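Local coordinates for GTP cyclohydrolase 1 type 2 homolog (Escherichia coli, Escherichia coli O157:H7, PDB 1NMO), which binds a dinuclear metal centre in each subunit of a toroidal hexamer and may help degrade radiation-damaged nucleotides, although its exact reaction is not established, at residues L155-T160 with S202-G207; E163-V168 with V187-T192; W170-G175 with A217-G222; G193-Q198 with F210-H215. One frame throughout, in Å; residues are numbered along the deposited sequence.

Contact 1 of 4, residues L155-T160 with S202-G207; sequences LWCGDT and SAREQG
Thr160 OG1 donates to the carbonyl oxygen Arg204 O at 2.7 Å, the one hydrogen bond that passes directly between 155-160 and 202-207. The donor stands to one side of the carbonyl, with a C=O...donor angle of 119° and a tilt of 21° from the carbonyl plane. Thr160 OG1 lies between its own backbone N and carbonyl carbon (chi1 70°), and from there it reaches the last turn of the helix. The same carbonyl receives a weak bond from Gly207 N, where the chain turns out of the helix. Gly207 CA comes to 3.0 Å from Thr160 O, so the two backbones are close at this point. A water extends the polar link: it accepts from Thr160 N at 2.9 Å and donates weakly to Ala203 O.

Beside this polar end lies a thin apolar one. Cys157 SG, anti to its backbone N, sits 4.1 Å from both Ala203 CB and Arg204 CG. Asp159 and Arg204 run side by side in the same direction, but Asp159 OD2 stays 4.1 Å from Arg204 NE, beyond a salt bridge, with the two planar groups far from parallel. The guanidinium has its stronger partner in the second subunit, where Arg204 NH1 bonds to Pro244 O; Arg54 of the third subunit lies near both side chains.

The contact therefore sets strand 155-157, outermost in its sheet within this chain, and the loop after it against the C-terminal turn of helix 197-205. Strand 209-212, which follows that helix, pairs with 155-157 through Cys157 and Phe210, and Phe210 also packs on Ala203.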
loop_
_atom_site.group_PDB
_atom_site.type_symbol
_atom_site.label_atom_id
_atom_site.label_comp_id
_atom_site.label_asym_id
_atom_site.label_seq_id
_atom_site.Cartn_x
_atom_site.Cartn_y
_atom_site.Cartn_z
ATOM N N LEU A 155 -7.955 -14.985 -14.911
ATOM C CA LEU A 155 -6.746 -15.800 -14.767
ATOM C C LEU A 155 -6.532 -16.303 -16.188
ATOM O O LEU A 155 -7.445 -16.875 -16.766
ATOM C CB LEU A 155 -6.987 -17.024 -13.875
ATOM C CG LEU A 155 -5.994 -18.192 -14.122
ATOM C CD1 LEU A 155 -4.605 -17.579 -14.155
ATOM C CD2 LEU A 155 -6.008 -19.222 -12.995
ATOM N N TRP A 156 -5.357 -16.092 -16.775
ATOM C CA TRP A 156 -5.116 -16.609 -18.135
ATOM C C TRP A 156 -3.884 -17.519 -18.152
ATOM O O TRP A 156 -2.809 -17.158 -17.665
ATOM C CB TRP A 156 -4.944 -15.476 -19.133
ATOM C CG TRP A 156 -4.256 -15.862 -20.497
ATOM C CD1 TRP A 156 -4.637 -16.855 -21.370
ATOM C CD2 TRP A 156 -3.070 -15.278 -21.068
ATOM N NE1 TRP A 156 -3.749 -16.924 -22.428
ATOM C CE2 TRP A 156 -2.789 -15.968 -22.267
ATOM C CE3 TRP A 156 -2.219 -14.230 -20.680
ATOM C CZ2 TRP A 156 -1.700 -15.650 -23.084
ATOM C CZ3 TRP A 156 -1.131 -13.921 -21.504
ATOM C CH2 TRP A 156 -0.892 -14.623 -22.678
ATOM N N CYS A 157 -4.066 -18.729 -18.666
ATOM C CA CYS A 157 -2.968 -19.633 -18.744
ATOM C C CYS A 157 -2.848 -19.987 -20.213
ATOM O O CYS A 157 -3.647 -20.771 -20.733
ATOM C CB CYS A 157 -3.236 -20.869 -17.882
ATOM S SG CYS A 157 -1.964 -22.166 -18.062
ATOM N N GLY A 158 -1.847 -19.421 -20.886
ATOM C CA GLY A 158 -1.720 -19.711 -22.325
ATOM C C GLY A 158 -0.339 -20.029 -22.877
ATOM O O GLY A 158 -0.097 -20.000 -24.093
ATOM N N ASP A 159 0.562 -20.359 -21.969
ATOM C CA ASP A 159 1.941 -20.740 -22.287
ATOM C C ASP A 159 2.017 -21.716 -23.482
ATOM O O ASP A 159 2.917 -21.605 -24.298
ATOM C CB ASP A 159 2.586 -21.411 -21.068
ATOM C CG ASP A 159 2.391 -20.623 -19.746
ATOM O OD1 ASP A 159 2.998 -19.472 -19.679
ATOM O OD2 ASP A 159 1.658 -21.194 -18.827
ATOM N N THR A 160 1.084 -22.662 -23.619
ATOM C CA THR A 160 1.185 -23.567 -24.781
ATOM C C THR A 160 0.053 -23.451 -25.779
ATOM O O THR A 160 -0.220 -24.396 -26.564
ATOM C CB THR A 160 1.304 -25.034 -24.330
ATOM O OG1 THR A 160 0.054 -25.466 -23.765
ATOM C CG2 THR A 160 2.419 -25.171 -23.205
ATOM N N SER A 202 -4.588 -29.329 -17.806
ATOM C CA SER A 202 -5.311 -29.567 -19.062
ATOM C C SER A 202 -4.978 -28.495 -20.080
ATOM O O SER A 202 -4.740 -28.814 -21.228
ATOM C CB SER A 202 -6.822 -29.588 -18.838
ATOM O OG SER A 202 -7.177 -30.665 -17.979
ATOM N N ALA A 203 -4.931 -27.231 -19.657
ATOM C CA ALA A 203 -4.636 -26.115 -20.552
ATOM C C ALA A 203 -3.285 -26.302 -21.159
ATOM O O ALA A 203 -3.105 -26.215 -22.413
ATOM C CB ALA A 203 -4.646 -24.811 -19.782
ATOM N N ARG A 204 -2.328 -26.583 -20.264
ATOM C CA ARG A 204 -0.950 -26.780 -20.655
ATOM C C ARG A 204 -0.688 -28.006 -21.565
ATOM O O ARG A 204 -0.045 -27.875 -22.598
ATOM C CB ARG A 204 -0.055 -26.906 -19.396
ATOM C CG ARG A 204 0.232 -25.593 -18.677
ATOM C CD ARG A 204 0.957 -25.867 -17.283
ATOM N NE ARG A 204 1.186 -24.610 -16.531
ATOM C CZ ARG A 204 1.659 -24.593 -15.277
ATOM N NH1 ARG A 204 1.938 -25.756 -14.665
ATOM N NH2 ARG A 204 1.903 -23.428 -14.626
ATOM N N GLU A 205 -1.178 -29.175 -21.153
ATOM C CA GLU A 205 -0.920 -30.416 -21.862
ATOM C C GLU A 205 -1.658 -30.637 -23.162
ATOM O O GLU A 205 -1.274 -31.492 -23.978
ATOM C CB GLU A 205 -1.124 -31.579 -20.896
ATOM C CG GLU A 205 0.079 -31.666 -19.895
ATOM C CD GLU A 205 -0.147 -32.744 -18.787
ATOM O OE1 GLU A 205 -0.614 -33.877 -19.073
ATOM O OE2 GLU A 205 0.115 -32.465 -17.596
ATOM N N GLN A 206 -2.706 -29.851 -23.377
ATOM C CA GLN A 206 -3.464 -29.955 -24.620
ATOM C C GLN A 206 -3.286 -28.705 -25.479
ATOM O O GLN A 206 -3.938 -28.582 -26.506
ATOM C CB GLN A 206 -4.952 -30.287 -24.347
ATOM C CG GLN A 206 -5.142 -31.750 -23.831
ATOM C CD GLN A 206 -6.529 -32.034 -23.129
ATOM O OE1 GLN A 206 -7.144 -31.136 -22.507
ATOM N NE2 GLN A 206 -6.982 -33.296 -23.179
ATOM N N GLY A 207 -2.396 -27.784 -25.084
ATOM C CA GLY A 207 -2.157 -26.605 -25.924
ATOM C C GLY A 207 -3.263 -25.564 -26.200
ATOM O O GLY A 207 -3.393 -25.019 -27.308
HETATM O O HOH W 1 -1.471 -23.216 -22.385
#

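Contact 2 of 4, residues E163-V168 with V187-T192; sequences EVVQRV and VDAFIT
Arg167 O accepts both Asp188 N (2.7 Å) and Ala189 N (3.3 Å), and beyond this point Val168 pairs with Ala189 in a parallel bridge, while the short strand segments 165-168 and 189-192 diverge by 59°. This is the parallel pairing of a beta-alpha-beta crossover: strand 165-170, helix 179-185 and strand 189-192 follow one another in the chain, and the two strands are neighbours in a mixed sheet. The two donors meet the shared carbonyl differently. Ala189 N lies in its plane, whereas Asp188 N is tilted 32° out of it.

Asp188 closes the start of the pairing with its side chain. Its CG stands anti to the carbonyl carbon, and OD2 takes two backbone N-H groups in succession. Gln166 N comes in at 2.7 Å on the anti lone pair; Arg167 N, at 3.0 Å, arrives from above the carboxylate plane, 55° out of it. A kink in the backbone at Gln166, whose psi departs from strand values, turns these two successive N-H groups to the same oxygen, and together they would be expected to stabilise its negative charge.

Apolar groups meet around the bridge. Val165 CG1, anti to its backbone N, touches Ala189 CB at 3.8 Å, and Val168 CG2 approaches the same methyl less closely. Arg167 crosses Val187 at about a right angle, its CG against Val187 CG1, before the chain bends at chi3 and leads away. Beyond the bridge, Val168 CG1 meets Ile191 CD1 at 3.9 Å, and Val168 CA makes a C-H...O contact of 3.3 Å with Ala189 O.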
loop_
_atom_site.group_PDB
_atom_site.type_symbol
_atom_site.label_atom_id
_atom_site.label_comp_id
_atom_site.label_asym_id
_atom_site.label_seq_id
_atom_site.Cartn_x
_atom_site.Cartn_y
_atom_site.Cartn_z
ATOM N N GLU A 163 -0.764 -19.050 -31.370
ATOM C CA GLU A 163 -0.256 -17.665 -31.299
ATOM C C GLU A 163 -1.387 -16.688 -31.537
ATOM O O GLU A 163 -1.294 -15.506 -31.271
ATOM C CB GLU A 163 0.873 -17.431 -32.324
ATOM C CG GLU A 163 0.688 -18.035 -33.725
ATOM C CD GLU A 163 1.715 -17.445 -34.767
ATOM O OE1 GLU A 163 1.376 -16.368 -35.376
ATOM O OE2 GLU A 163 2.856 -18.036 -34.949
ATOM N N VAL A 164 -2.465 -17.210 -32.090
ATOM C CA VAL A 164 -3.660 -16.415 -32.324
ATOM C C VAL A 164 -4.835 -17.264 -31.879
ATOM O O VAL A 164 -4.826 -18.495 -32.050
ATOM C CB VAL A 164 -3.800 -16.057 -33.808
ATOM C CG1 VAL A 164 -5.077 -15.206 -34.023
ATOM C CG2 VAL A 164 -2.559 -15.219 -34.228
ATOM N N VAL A 165 -5.823 -16.637 -31.278
ATOM C CA VAL A 165 -6.995 -17.382 -30.854
ATOM C C VAL A 165 -8.127 -17.067 -31.817
ATOM O O VAL A 165 -8.540 -15.899 -31.990
ATOM C CB VAL A 165 -7.478 -16.948 -29.470
ATOM C CG1 VAL A 165 -8.871 -17.519 -29.191
ATOM C CG2 VAL A 165 -6.535 -17.415 -28.447
ATOM N N GLN A 166 -8.674 -18.105 -32.416
ATOM C CA GLN A 166 -9.809 -17.885 -33.324
ATOM C C GLN A 166 -11.051 -18.663 -32.854
ATOM O O GLN A 166 -12.091 -18.083 -32.645
ATOM C CB GLN A 166 -9.438 -18.319 -34.791
ATOM C CG GLN A 166 -10.702 -18.451 -35.663
ATOM C CD GLN A 166 -10.464 -18.066 -37.108
ATOM O OE1 GLN A 166 -11.373 -17.558 -37.801
ATOM N NE2 GLN A 166 -9.263 -18.297 -37.576
ATOM N N ARG A 167 -10.907 -19.979 -32.700
ATOM C CA ARG A 167 -12.001 -20.877 -32.313
ATOM C C ARG A 167 -11.971 -21.018 -30.815
ATOM O O ARG A 167 -10.930 -21.282 -30.225
ATOM C CB ARG A 167 -11.820 -22.241 -33.052
ATOM C CG ARG A 167 -12.777 -23.351 -32.653
ATOM C CD ARG A 167 -12.527 -24.597 -33.584
ATOM N NE ARG A 167 -12.895 -24.173 -34.937
ATOM C CZ ARG A 167 -13.645 -24.885 -35.769
ATOM N NH1 ARG A 167 -14.088 -26.089 -35.390
ATOM N NH2 ARG A 167 -14.037 -24.334 -36.943
ATOM N N VAL A 168 -13.119 -20.848 -30.197
ATOM C CA VAL A 168 -13.245 -20.849 -28.737
ATOM C C VAL A 168 -14.412 -21.709 -28.210
ATOM O O VAL A 168 -15.341 -22.041 -28.976
ATOM C CB VAL A 168 -13.521 -19.397 -28.343
ATOM C CG1 VAL A 168 -13.769 -19.297 -26.892
ATOM C CG2 VAL A 168 -12.333 -18.559 -28.719
ATOM N N VAL A 187 -10.246 -26.598 -30.003
ATOM C CA VAL A 187 -10.492 -25.165 -29.939
ATOM C C VAL A 187 -9.140 -24.517 -29.655
ATOM O O VAL A 187 -8.208 -25.223 -29.319
ATOM C CB VAL A 187 -11.455 -24.843 -28.802
ATOM C CG1 VAL A 187 -12.836 -25.457 -29.103
ATOM C CG2 VAL A 187 -10.858 -25.437 -27.437
ATOM N N ASP A 188 -9.020 -23.194 -29.776
ATOM C CA ASP A 188 -7.740 -22.590 -29.444
ATOM C C ASP A 188 -7.880 -22.085 -27.980
ATOM O O ASP A 188 -6.887 -22.001 -27.229
ATOM C CB ASP A 188 -7.454 -21.353 -30.313
ATOM C CG ASP A 188 -7.550 -21.618 -31.803
ATOM O OD1 ASP A 188 -7.179 -22.723 -32.232
ATOM O OD2 ASP A 188 -7.958 -20.700 -32.554
ATOM N N ALA A 189 -9.096 -21.730 -27.562
ATOM C CA ALA A 189 -9.244 -21.233 -26.186
ATOM C C ALA A 189 -10.530 -21.748 -25.546
ATOM O O ALA A 189 -11.507 -22.092 -26.277
ATOM C CB ALA A 189 -9.215 -19.751 -26.194
ATOM N N PHE A 190 -10.517 -21.868 -24.211
ATOM C CA PHE A 190 -11.722 -22.316 -23.430
ATOM C C PHE A 190 -11.836 -21.296 -22.349
ATOM O O PHE A 190 -10.828 -20.964 -21.699
ATOM C CB PHE A 190 -11.556 -23.722 -22.805
ATOM C CG PHE A 190 -12.721 -24.138 -21.953
ATOM C CD1 PHE A 190 -13.989 -24.320 -22.502
ATOM C CD2 PHE A 190 -12.558 -24.361 -20.564
ATOM C CE1 PHE A 190 -15.105 -24.728 -21.707
ATOM C CE2 PHE A 190 -13.631 -24.762 -19.773
ATOM C CZ PHE A 190 -14.938 -24.952 -20.348
ATOM N N ILE A 191 -13.044 -20.769 -22.151
ATOM C CA ILE A 191 -13.317 -19.721 -21.167
ATOM C C ILE A 191 -14.363 -20.176 -20.183
ATOM O O ILE A 191 -15.412 -20.684 -20.618
ATOM C CB ILE A 191 -13.947 -18.466 -21.853
ATOM C CG1 ILE A 191 -13.078 -18.033 -22.986
ATOM C CG2 ILE A 191 -14.112 -17.260 -20.836
ATOM C CD1 ILE A 191 -13.706 -16.942 -23.773
ATOM N N THR A 192 -14.162 -20.053 -18.870
ATOM C CA THR A 192 -15.309 -20.474 -18.049
ATOM C C THR A 192 -15.271 -19.537 -16.876
ATOM O O THR A 192 -14.684 -18.478 -17.001
ATOM C CB THR A 192 -15.200 -21.910 -17.648
ATOM O OG1 THR A 192 -16.349 -22.244 -16.854
ATOM C CG2 THR A 192 -13.942 -22.149 -16.798
HETATM O O HOH W 2 -5.412 -19.468 -34.394
#

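Contact 3 of 4, residues W170-G175 with A217-G222; sequences WCTGGG and ATERGG. With FE (Fe (III) ion), chain H; FE (Fe (III) ion), chain G.
Thr172 OG1 donates to Glu219 OE2 at 2.7 Å, meeting the anti lone pair, the one turned away from the other carboxylate oxygen. The touching residues, Thr172, Gly173, Thr218 and Glu219, are all buried. The side chains of Thr172 and Thr218 pass antiparallel, with Thr172 CG2 3.4 Å from Thr218 O, while Gly173 N donates to Thr218 OG1 at 3.2 Å in a fairly straight bond (162°). Thr218 OG1 is also hydrogen-bonded to Gly214 O and His215 O. Gly173 combines positive phi with a site where a CB would run into Glu219 OE2, so the loop can pass close to the carboxylate.

Against this buried group, the loop opens out at Gly174, the exposed centre of an inverse gamma turn.

Glu219 bridges the two irons, each of its oxygens 2.3 Å from one ion. Glu219 OE2 binds the iron also held by His63 and Asp101; Glu219 OE1 binds the one also held by His64 and His215. Water 3, 2.4 Å from the first of these irons, donates to Thr172 O, which makes Thr172 a second-shell residue on two counts. The arrangement is a carboxylate-bridged dinuclear centre of the NIF3 family.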
loop_
_atom_site.group_PDB
_atom_site.type_symbol
_atom_site.label_atom_id
_atom_site.label_comp_id
_atom_site.label_asym_id
_atom_site.label_seq_id
_atom_site.Cartn_x
_atom_site.Cartn_y
_atom_site.Cartn_z
ATOM N N TRP A 170 -16.850 -22.381 -24.393
ATOM C CA TRP A 170 -16.917 -21.751 -23.107
ATOM C C TRP A 170 -18.056 -22.316 -22.344
ATOM O O TRP A 170 -18.912 -22.974 -22.945
ATOM C CB TRP A 170 -17.138 -20.260 -23.314
ATOM C CG TRP A 170 -18.432 -19.871 -24.012
ATOM C CD1 TRP A 170 -19.615 -19.541 -23.433
ATOM C CD2 TRP A 170 -18.663 -19.813 -25.443
ATOM N NE1 TRP A 170 -20.575 -19.284 -24.400
ATOM C CE2 TRP A 170 -20.019 -19.440 -25.637
ATOM C CE3 TRP A 170 -17.845 -20.047 -26.582
ATOM C CZ2 TRP A 170 -20.580 -19.280 -26.920
ATOM C CZ3 TRP A 170 -18.401 -19.898 -27.879
ATOM C CH2 TRP A 170 -19.747 -19.521 -28.026
ATOM N N CYS A 171 -18.077 -22.088 -21.035
ATOM C CA CYS A 171 -19.221 -22.505 -20.211
ATOM C C CYS A 171 -19.162 -21.494 -19.093
ATOM O O CYS A 171 -18.139 -21.427 -18.471
ATOM C CB CYS A 171 -19.072 -23.924 -19.617
ATOM S SG CYS A 171 -20.556 -24.352 -18.606
ATOM N N THR A 172 -20.203 -20.693 -18.841
ATOM C CA THR A 172 -20.091 -19.744 -17.768
ATOM C C THR A 172 -20.125 -20.442 -16.335
ATOM O O THR A 172 -20.540 -21.571 -16.185
ATOM C CB THR A 172 -21.252 -18.731 -17.788
ATOM O OG1 THR A 172 -22.454 -19.448 -17.460
ATOM C CG2 THR A 172 -21.347 -17.950 -19.143
ATOM N N GLY A 173 -19.637 -19.772 -15.293
ATOM C CA GLY A 173 -19.737 -20.369 -13.976
ATOM C C GLY A 173 -18.691 -21.375 -13.642
ATOM O O GLY A 173 -17.516 -21.192 -13.988
ATOM N N GLY A 174 -19.081 -22.435 -12.948
ATOM C CA GLY A 174 -18.081 -23.449 -12.626
ATOM C C GLY A 174 -17.996 -24.501 -13.729
ATOM O O GLY A 174 -18.278 -25.676 -13.455
ATOM N N GLY A 175 -17.667 -24.088 -14.971
ATOM C CA GLY A 175 -17.569 -25.031 -16.069
ATOM C C GLY A 175 -16.171 -25.549 -16.359
ATOM O O GLY A 175 -15.952 -26.163 -17.384
ATOM N N ALA A 217 -18.850 -12.837 -12.346
ATOM C CA ALA A 217 -18.550 -12.003 -13.495
ATOM C C ALA A 217 -19.171 -12.543 -14.807
ATOM O O ALA A 217 -19.709 -11.780 -15.605
ATOM C CB ALA A 217 -16.990 -11.866 -13.619
ATOM N N THR A 218 -19.176 -13.858 -14.994
ATOM C CA THR A 218 -19.727 -14.453 -16.185
ATOM C C THR A 218 -21.212 -14.829 -16.162
ATOM O O THR A 218 -21.784 -15.206 -17.238
ATOM C CB THR A 218 -18.887 -15.691 -16.610
ATOM O OG1 THR A 218 -18.928 -16.698 -15.564
ATOM C CG2 THR A 218 -17.370 -15.244 -16.851
ATOM N N GLU A 219 -21.874 -14.665 -14.998
ATOM C CA GLU A 219 -23.283 -15.037 -14.903
ATOM C C GLU A 219 -24.205 -13.881 -14.516
ATOM O O GLU A 219 -25.196 -14.020 -13.738
ATOM C CB GLU A 219 -23.457 -16.268 -13.991
ATOM C CG GLU A 219 -22.697 -17.434 -14.639
ATOM C CD GLU A 219 -23.088 -18.757 -14.078
ATOM O OE1 GLU A 219 -23.598 -18.759 -12.909
ATOM O OE2 GLU A 219 -22.886 -19.781 -14.782
ATOM N N ARG A 220 -23.814 -12.715 -15.032
ATOM C CA ARG A 220 -24.659 -11.579 -14.890
ATOM C C ARG A 220 -25.415 -11.558 -16.260
ATOM O O ARG A 220 -26.582 -11.185 -16.327
ATOM C CB ARG A 220 -23.822 -10.334 -14.746
ATOM C CG ARG A 220 -23.188 -10.163 -13.418
ATOM C CD ARG A 220 -22.244 -8.974 -13.531
ATOM N NE ARG A 220 -21.083 -9.328 -14.382
ATOM C CZ ARG A 220 -20.026 -8.535 -14.561
ATOM N NH1 ARG A 220 -19.970 -7.343 -13.972
ATOM N NH2 ARG A 220 -19.020 -8.949 -15.302
ATOM N N GLY A 221 -24.781 -12.012 -17.344
ATOM C CA GLY A 221 -25.486 -11.869 -18.624
ATOM C C GLY A 221 -26.940 -12.314 -18.718
ATOM O O GLY A 221 -27.801 -11.536 -19.128
ATOM N N GLY A 222 -27.198 -13.574 -18.349
ATOM C CA GLY A 222 -28.529 -14.201 -18.412
ATOM C C GLY A 222 -29.657 -13.578 -17.620
ATOM O O GLY A 222 -30.713 -13.225 -18.162
HETATM FE FE FE H . -24.493 -21.340 -14.321
HETATM FE FE FE G . -23.449 -20.522 -11.447
HETATM O O HOH W 3 -23.030 -22.877 -15.386
#

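Contact 4 of 4, residues G193-Q198 with F210-H215; sequences GEVSEQ and FYAAGH. With FE (Fe (III) ion), chain G.
The His215 imidazole is met at its edge by the Glu194 carboxylate, and the Phe210 ring has the carbonyl oxygen Glu194 O at its edge, in plane, 3.8 Å from CZ. Val195 CG2 approaches Phe210 obliquely, 3.4 Å from CE2. Between imidazole and carboxylate, His215 ND1 donates to Glu194 OE2 at 2.7 Å with an N-H...acceptor angle of 153°. The oxygen is reached on its anti side, 25° out of the carboxylate plane, and the two planes are turned 59° from each other. Across the ring, His215 NE2 binds, at 2.3 Å, the iron also held by His64 and Glu219. Glu194 is therefore a second-shell carboxylate: it holds the rotation of the imidazole, and the bond would be expected to favour a proton on ND1, consistent with NE2 binding the metal.

Strand 189-192, helix 197-205 and strand 209-212 form a beta-alpha-beta unit, and the contact lies where the chain leaves the first strand and, later, the second. Here Gly214 N donates to Gly193 O at 2.8 Å, directed at a lone pair of the carbonyl. The two glycines have separate reasons: a CB on Gly193 would clash with Gly214 O, whereas at the backbone angles of Gly214 a CB would be jammed against the preceding carbonyl oxygen. Further out, Val195 CB packs on Ala212 CB at 3.8 Å, and Ala212 CB also lies 3.7 Å from Gly193 O.

The second subunit covers this side of the site. Glu197 N of that subunit donates to Glu194 OE2, the same oxygen that receives His215 ND1, and its Glu197 also packs on His215.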
loop_
_atom_site.group_PDB
_atom_site.type_symbol
_atom_site.label_atom_id
_atom_site.label_comp_id
_atom_site.label_asym_id
_atom_site.label_seq_id
_atom_site.Cartn_x
_atom_site.Cartn_y
_atom_site.Cartn_z
ATOM N N GLY A 193 -15.860 -19.868 -15.734
ATOM C CA GLY A 193 -15.784 -18.884 -14.640
ATOM C C GLY A 193 -14.719 -19.184 -13.582
ATOM O O GLY A 193 -13.923 -18.349 -13.194
ATOM N N GLU A 194 -14.709 -20.416 -13.112
ATOM C CA GLU A 194 -13.785 -20.817 -12.066
ATOM C C GLU A 194 -12.661 -21.676 -12.623
ATOM O O GLU A 194 -12.659 -22.037 -13.813
ATOM C CB GLU A 194 -14.545 -21.612 -11.017
ATOM C CG GLU A 194 -15.854 -21.069 -10.646
ATOM C CD GLU A 194 -16.316 -21.667 -9.325
ATOM O OE1 GLU A 194 -15.598 -22.595 -8.878
ATOM O OE2 GLU A 194 -17.374 -21.230 -8.727
ATOM N N VAL A 195 -11.709 -22.004 -11.744
ATOM C CA VAL A 195 -10.562 -22.815 -12.093
ATOM C C VAL A 195 -10.253 -23.790 -10.935
ATOM O O VAL A 195 -10.451 -23.451 -9.749
ATOM C CB VAL A 195 -9.315 -21.917 -12.397
ATOM C CG1 VAL A 195 -8.776 -21.277 -11.109
ATOM C CG2 VAL A 195 -8.193 -22.718 -13.081
ATOM N N SER A 196 -9.832 -25.017 -11.275
ATOM C CA SER A 196 -9.405 -25.932 -10.236
ATOM C C SER A 196 -7.944 -26.329 -10.495
ATOM O O SER A 196 -7.292 -25.956 -11.536
ATOM C CB SER A 196 -10.292 -27.167 -10.150
ATOM O OG SER A 196 -11.598 -26.758 -9.757
ATOM N N GLU A 197 -7.390 -27.059 -9.543
ATOM C CA GLU A 197 -5.976 -27.445 -9.689
ATOM C C GLU A 197 -5.758 -28.192 -11.020
ATOM O O GLU A 197 -4.835 -27.920 -11.775
ATOM C CB GLU A 197 -5.600 -28.339 -8.467
ATOM C CG GLU A 197 -4.098 -28.728 -8.240
ATOM C CD GLU A 197 -3.641 -29.836 -9.174
ATOM O OE1 GLU A 197 -4.551 -30.613 -9.550
ATOM O OE2 GLU A 197 -2.416 -29.918 -9.529
ATOM N N GLN A 198 -6.650 -29.099 -11.356
ATOM C CA GLN A 198 -6.382 -29.897 -12.531
ATOM C C GLN A 198 -6.519 -29.200 -13.872
ATOM O O GLN A 198 -5.894 -29.621 -14.842
ATOM C CB GLN A 198 -7.281 -31.108 -12.470
ATOM C CG GLN A 198 -8.732 -30.713 -12.583
ATOM C CD GLN A 198 -9.599 -31.830 -12.114
ATOM O OE1 GLN A 198 -9.656 -32.931 -12.774
ATOM N NE2 GLN A 198 -10.267 -31.617 -10.945
ATOM N N PHE A 210 -6.426 -20.856 -21.654
ATOM C CA PHE A 210 -7.531 -21.048 -20.717
ATOM C C PHE A 210 -7.725 -19.752 -19.928
ATOM O O PHE A 210 -6.735 -19.146 -19.554
ATOM C CB PHE A 210 -7.268 -22.222 -19.735
ATOM C CG PHE A 210 -8.180 -22.200 -18.595
ATOM C CD1 PHE A 210 -9.522 -22.515 -18.762
ATOM C CD2 PHE A 210 -7.746 -21.753 -17.355
ATOM C CE1 PHE A 210 -10.452 -22.397 -17.715
ATOM C CE2 PHE A 210 -8.668 -21.625 -16.296
ATOM C CZ PHE A 210 -10.025 -21.950 -16.493
ATOM N N TYR A 211 -8.969 -19.349 -19.696
ATOM C CA TYR A 211 -9.328 -18.123 -18.967
ATOM C C TYR A 211 -10.353 -18.517 -17.902
ATOM O O TYR A 211 -11.331 -19.214 -18.236
ATOM C CB TYR A 211 -10.051 -17.095 -19.873
ATOM C CG TYR A 211 -9.215 -16.702 -21.034
ATOM C CD1 TYR A 211 -9.078 -17.528 -22.113
ATOM C CD2 TYR A 211 -8.417 -15.562 -20.953
ATOM C CE1 TYR A 211 -8.115 -17.239 -23.101
ATOM C CE2 TYR A 211 -7.493 -15.244 -21.908
ATOM C CZ TYR A 211 -7.325 -16.087 -22.990
ATOM O OH TYR A 211 -6.328 -15.748 -23.937
ATOM N N ALA A 212 -10.142 -18.080 -16.639
ATOM C CA ALA A 212 -11.115 -18.379 -15.570
ATOM C C ALA A 212 -11.564 -16.953 -15.411
ATOM O O ALA A 212 -10.859 -16.170 -14.786
ATOM C CB ALA A 212 -10.414 -18.872 -14.339
ATOM N N ALA A 213 -12.710 -16.582 -15.998
ATOM C CA ALA A 213 -13.091 -15.173 -16.015
ATOM C C ALA A 213 -13.925 -14.714 -14.880
ATOM O O ALA A 213 -14.375 -13.559 -14.895
ATOM C CB ALA A 213 -13.767 -14.836 -17.306
ATOM N N GLY A 214 -14.127 -15.604 -13.895
ATOM C CA GLY A 214 -14.932 -15.260 -12.733
ATOM C C GLY A 214 -16.299 -15.901 -12.741
ATOM O O GLY A 214 -16.987 -15.854 -13.744
ATOM N N HIS A 215 -16.747 -16.471 -11.627
ATOM C CA HIS A 215 -18.069 -17.099 -11.621
ATOM C C HIS A 215 -19.197 -16.085 -11.711
ATOM O O HIS A 215 -20.101 -16.140 -12.609
ATOM C CB HIS A 215 -18.295 -17.932 -10.366
ATOM C CG HIS A 215 -19.484 -18.825 -10.484
ATOM N ND1 HIS A 215 -19.451 -20.175 -10.178
ATOM C CD2 HIS A 215 -20.764 -18.549 -10.813
ATOM C CE1 HIS A 215 -20.666 -20.689 -10.291
ATOM N NE2 HIS A 215 -21.481 -19.719 -10.681
HETATM FE FE FE G . -23.449 -20.522 -11.447
#

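In the fold
Contacts 1, 2 and 4 belong to one mixed sheet, whose strand 209-212 lies between 189-192 and 155-157. Contacts 1 and 4, with centres 12 Å apart, are joined by Cys157 N to Phe210 O at 2.8 Å; contacts 2 and 4 by Thr192 N to Tyr211 O at 3.0 Å. Contact 2 is nested within the chain loop closed by contact 1. Contacts 3 and 4, with centres 11 Å apart, meet at the iron shared by Glu219 and His215, and Gly173 O to Glu194 N (3.0 Å) ties their loops. The side chain of Ile191 in contact 2 is about 13 Å from an iron, while contact 1 lies away from the metal site.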